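PDB 2OAS: 4-hydroxybutyrate coenzyme A transferase from Shewanella oneidensis, which binds coenzyme A and, judging by its name and family, probably transfers it between short-chain carboxylic acids such as acetate and 4-hydroxybutyrate. Local coordinates for residues A[377-390]-A[399-411]. Residues are numbered along the deposited sequence; the frame is centred on the assembly and turned at random.
Sequences RAHVHYIVTEYGAA and ERAQALINIAHPD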
# COMPACT_ATOMS: atom_id res chain seq x y z
N ARG A 377 2.30 0.55 -8.64
CA ARG A 377 2.45 -0.46 -9.69
C ARG A 377 2.07 -1.84 -9.17
O ARG A 377 1.21 -2.51 -9.72
CB ARG A 377 3.89 -0.59 -10.13
CG ARG A 377 4.48 0.55 -10.84
CD ARG A 377 5.97 0.36 -10.94
NE ARG A 377 6.53 1.32 -11.88
CZ ARG A 377 7.81 1.69 -11.91
NH1 ARG A 377 8.68 1.18 -11.06
NH2 ARG A 377 8.20 2.58 -12.81
N ALA A 378 2.76 -2.26 -8.12
CA ALA A 378 2.57 -3.58 -7.52
C ALA A 378 1.14 -3.90 -7.12
O ALA A 378 0.76 -5.06 -7.06
CB ALA A 378 3.51 -3.74 -6.32
N HIS A 379 0.37 -2.85 -6.84
CA HIS A 379 -1.03 -3.00 -6.43
C HIS A 379 -1.99 -3.33 -7.57
O HIS A 379 -2.81 -4.22 -7.45
CB HIS A 379 -1.54 -1.71 -5.79
CG HIS A 379 -1.27 -1.61 -4.33
ND1 HIS A 379 -0.40 -0.68 -3.79
CD2 HIS A 379 -1.74 -2.33 -3.29
CE1 HIS A 379 -0.34 -0.85 -2.48
NE2 HIS A 379 -1.14 -1.85 -2.15
N VAL A 380 -1.86 -2.60 -8.66
CA VAL A 380 -2.77 -2.76 -9.78
C VAL A 380 -3.03 -4.17 -10.31
O VAL A 380 -2.13 -5.01 -10.40
CB VAL A 380 -2.32 -1.84 -10.94
CG1 VAL A 380 -3.32 -1.89 -12.08
CG2 VAL A 380 -2.18 -0.41 -10.43
N HIS A 381 -4.28 -4.41 -10.65
CA HIS A 381 -4.68 -5.68 -11.21
C HIS A 381 -5.27 -5.36 -12.57
O HIS A 381 -4.64 -5.62 -13.59
CB HIS A 381 -5.72 -6.37 -10.31
CG HIS A 381 -6.17 -7.71 -10.81
ND1 HIS A 381 -7.07 -8.49 -10.12
CD2 HIS A 381 -5.85 -8.40 -11.93
CE1 HIS A 381 -7.28 -9.61 -10.80
NE2 HIS A 381 -6.55 -9.57 -11.90
N TYR A 382 -6.47 -4.79 -12.60
CA TYR A 382 -7.11 -4.43 -13.86
C TYR A 382 -7.28 -2.93 -14.00
O TYR A 382 -7.43 -2.21 -13.01
CB TYR A 382 -8.50 -5.02 -13.98
CG TYR A 382 -8.58 -6.44 -14.46
CD1 TYR A 382 -8.84 -7.48 -13.56
CD2 TYR A 382 -8.45 -6.74 -15.82
CE1 TYR A 382 -8.98 -8.78 -14.00
CE2 TYR A 382 -8.59 -8.05 -16.27
CZ TYR A 382 -8.86 -9.07 -15.35
OH TYR A 382 -9.00 -10.38 -15.76
N ILE A 383 -7.27 -2.47 -15.24
CA ILE A 383 -7.48 -1.07 -15.56
C ILE A 383 -8.40 -1.10 -16.77
O ILE A 383 -8.07 -1.73 -17.77
CB ILE A 383 -6.16 -0.37 -15.89
CG1 ILE A 383 -5.38 -0.14 -14.60
CG2 ILE A 383 -6.42 0.95 -16.60
CD1 ILE A 383 -4.09 0.58 -14.79
N VAL A 384 -9.56 -0.47 -16.67
CA VAL A 384 -10.52 -0.46 -17.77
C VAL A 384 -10.84 0.94 -18.27
O VAL A 384 -10.86 1.90 -17.51
CB VAL A 384 -11.86 -1.11 -17.38
CG1 VAL A 384 -11.66 -2.54 -16.94
CG2 VAL A 384 -12.50 -0.31 -16.27
N THR A 385 -11.13 1.01 -19.55
CA THR A 385 -11.46 2.25 -20.22
C THR A 385 -12.55 1.91 -21.21
O THR A 385 -12.88 0.74 -21.41
CB THR A 385 -10.21 2.78 -20.96
OG1 THR A 385 -9.31 3.38 -20.01
CG2 THR A 385 -10.57 3.79 -22.00
N GLU A 386 -13.12 2.94 -21.84
CA GLU A 386 -14.17 2.72 -22.82
C GLU A 386 -13.64 1.86 -23.98
O GLU A 386 -14.41 1.39 -24.81
CB GLU A 386 -14.69 4.07 -23.35
CG GLU A 386 -13.68 4.88 -24.17
CD GLU A 386 -13.11 6.08 -23.42
OE1 GLU A 386 -12.56 5.90 -22.32
OE2 GLU A 386 -13.21 7.23 -23.95
N TYR A 387 -12.33 1.66 -24.02
CA TYR A 387 -11.73 0.87 -25.10
C TYR A 387 -11.29 -0.53 -24.69
O TYR A 387 -10.61 -1.21 -25.46
CB TYR A 387 -10.55 1.64 -25.72
CG TYR A 387 -10.96 2.96 -26.36
CD1 TYR A 387 -11.67 2.98 -27.55
CD2 TYR A 387 -10.68 4.18 -25.74
CE1 TYR A 387 -12.11 4.17 -28.11
CE2 TYR A 387 -11.12 5.38 -26.29
CZ TYR A 387 -11.84 5.37 -27.48
OH TYR A 387 -12.33 6.54 -28.01
N GLY A 388 -11.66 -0.97 -23.49
CA GLY A 388 -11.27 -2.30 -23.06
C GLY A 388 -10.59 -2.36 -21.71
O GLY A 388 -10.53 -1.38 -20.97
N ALA A 389 -10.07 -3.54 -21.37
CA ALA A 389 -9.40 -3.75 -20.10
C ALA A 389 -7.96 -4.19 -20.28
O ALA A 389 -7.62 -4.83 -21.28
CB ALA A 389 -10.16 -4.80 -19.30
N ALA A 390 -7.11 -3.86 -19.31
CA ALA A 390 -5.71 -4.26 -19.34
C ALA A 390 -5.34 -4.89 -18.01
O ALA A 390 -5.53 -4.29 -16.96
CB ALA A 390 -4.81 -3.06 -19.64
N GLU A 399 5.04 -5.20 -21.06
CA GLU A 399 3.74 -5.83 -21.22
C GLU A 399 2.63 -4.89 -20.74
O GLU A 399 1.58 -4.78 -21.36
CB GLU A 399 3.68 -7.14 -20.43
CG GLU A 399 4.59 -8.22 -21.01
CD GLU A 399 4.60 -9.52 -20.21
OE1 GLU A 399 5.14 -10.52 -20.72
OE2 GLU A 399 4.07 -9.54 -19.07
N ARG A 400 2.90 -4.21 -19.62
CA ARG A 400 1.97 -3.27 -19.03
C ARG A 400 1.75 -2.08 -19.97
O ARG A 400 0.61 -1.70 -20.27
CB ARG A 400 2.52 -2.78 -17.68
CG ARG A 400 2.64 -3.87 -16.60
CD ARG A 400 3.62 -3.51 -15.46
NE ARG A 400 2.99 -2.83 -14.33
CZ ARG A 400 2.43 -3.45 -13.29
NH1 ARG A 400 2.40 -4.77 -13.21
NH2 ARG A 400 1.89 -2.73 -12.31
N ALA A 401 2.84 -1.49 -20.43
CA ALA A 401 2.75 -0.35 -21.33
C ALA A 401 1.99 -0.73 -22.58
O ALA A 401 1.14 0.02 -23.06
CB ALA A 401 4.14 0.14 -21.68
N GLN A 402 2.29 -1.91 -23.13
CA GLN A 402 1.60 -2.34 -24.33
C GLN A 402 0.09 -2.42 -24.09
O GLN A 402 -0.69 -1.83 -24.84
CB GLN A 402 2.14 -3.70 -24.79
CG GLN A 402 1.46 -4.24 -26.02
CD GLN A 402 1.61 -3.30 -27.22
OE1 GLN A 402 2.69 -3.17 -27.81
NE2 GLN A 402 0.51 -2.64 -27.58
N ALA A 403 -0.32 -3.13 -23.03
CA ALA A 403 -1.74 -3.28 -22.72
C ALA A 403 -2.44 -1.95 -22.44
O ALA A 403 -3.58 -1.74 -22.83
CB ALA A 403 -1.93 -4.21 -21.52
N LEU A 404 -1.74 -1.05 -21.76
CA LEU A 404 -2.31 0.24 -21.45
C LEU A 404 -2.56 1.08 -22.69
O LEU A 404 -3.64 1.67 -22.84
CB LEU A 404 -1.41 1.00 -20.48
CG LEU A 404 -1.53 0.55 -19.03
CD1 LEU A 404 -0.61 1.38 -18.15
CD2 LEU A 404 -2.97 0.70 -18.57
N ILE A 405 -1.59 1.15 -23.60
CA ILE A 405 -1.80 1.95 -24.79
C ILE A 405 -2.93 1.36 -25.65
O ILE A 405 -3.47 2.05 -26.51
CB ILE A 405 -0.52 2.06 -25.65
CG1 ILE A 405 -0.17 0.72 -26.24
CG2 ILE A 405 0.65 2.52 -24.80
CD1 ILE A 405 1.04 0.79 -27.12
N ASN A 406 -3.30 0.11 -25.42
CA ASN A 406 -4.37 -0.50 -26.20
C ASN A 406 -5.76 -0.07 -25.73
O ASN A 406 -6.74 -0.25 -26.46
CB ASN A 406 -4.30 -2.02 -26.17
CG ASN A 406 -3.16 -2.56 -27.03
OD1 ASN A 406 -2.90 -2.05 -28.13
ND2 ASN A 406 -2.49 -3.61 -26.54
N ILE A 407 -5.86 0.50 -24.53
CA ILE A 407 -7.15 0.97 -24.03
C ILE A 407 -7.14 2.49 -23.94
O ILE A 407 -8.11 3.12 -23.51
CB ILE A 407 -7.52 0.36 -22.64
CG1 ILE A 407 -6.51 0.81 -21.58
CG2 ILE A 407 -7.58 -1.17 -22.73
CD1 ILE A 407 -6.81 0.27 -20.19
N ALA A 408 -6.03 3.09 -24.34
CA ALA A 408 -5.92 4.54 -24.32
C ALA A 408 -6.64 5.08 -25.56
O ALA A 408 -6.76 4.37 -26.56
CB ALA A 408 -4.45 4.96 -24.34
N HIS A 409 -7.11 6.31 -25.51
CA HIS A 409 -7.80 6.87 -26.67
C HIS A 409 -6.85 6.84 -27.86
O HIS A 409 -5.70 7.26 -27.75
CB HIS A 409 -8.26 8.31 -26.38
CG HIS A 409 -9.20 8.86 -27.41
ND1 HIS A 409 -8.79 9.23 -28.68
CD2 HIS A 409 -10.52 9.14 -27.35
CE1 HIS A 409 -9.83 9.70 -29.35
NE2 HIS A 409 -10.89 9.66 -28.57
N PRO A 410 -7.33 6.35 -29.02
CA PRO A 410 -6.51 6.28 -30.23
C PRO A 410 -5.79 7.58 -30.64
O PRO A 410 -4.79 7.53 -31.34
CB PRO A 410 -7.49 5.77 -31.28
CG PRO A 410 -8.83 6.21 -30.76
CD PRO A 410 -8.71 5.93 -29.30
N ASP A 411 -6.29 8.73 -30.20
CA ASP A 411 -5.62 9.98 -30.56
C ASP A 411 -4.29 10.14 -29.82
O ASP A 411 -3.53 11.05 -30.12
CB ASP A 411 -6.51 11.21 -30.25
CG ASP A 411 -7.70 11.34 -31.20
OD1 ASP A 411 -7.70 10.68 -32.27
OD2 ASP A 411 -8.63 12.13 -30.88
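Tyr-387, in the type I turn from Thr-385 to Gly-388, reaches across to Ile-407 and on to Pro-410. Its CB starts 3.6 Å from Ile-407 O, and CD2 passes the same oxygen, which lies at the ring edge. CE2 then runs by His-409 CA, while CZ is 3.7 Å from Pro-410 CD, a CH-pi partner over one face; Glu-386 CG lies on the opposite face. At the tip, OH comes within 3.2 Å of His-409 CD2. The two rings form an offset edge-to-face pair, planes at 86°. ND1 of His-409, the N-cap of the next helix, accepts from Asp-411 N in the ring plane, which helps set the turn of the imidazole. An alanine in place of Tyr-387 would probably leave Pro-410 and the His-409 face without their aromatic partner. Further in, Ile-407 CG1 sits between backbone N and carbonyl carbon (chi1 64°), and the extended chain takes CD1 to Ile-383 CG2 at 3.7 Å. Helix 397-405 and the loop after it thus pack against one face of hairpin 382-391, which ends the mixed sheet within this chain, in the acetyl-CoA hydrolase/transferase C-terminal domain; the Thr-385 side chain is about 11 Å from bound coenzyme A.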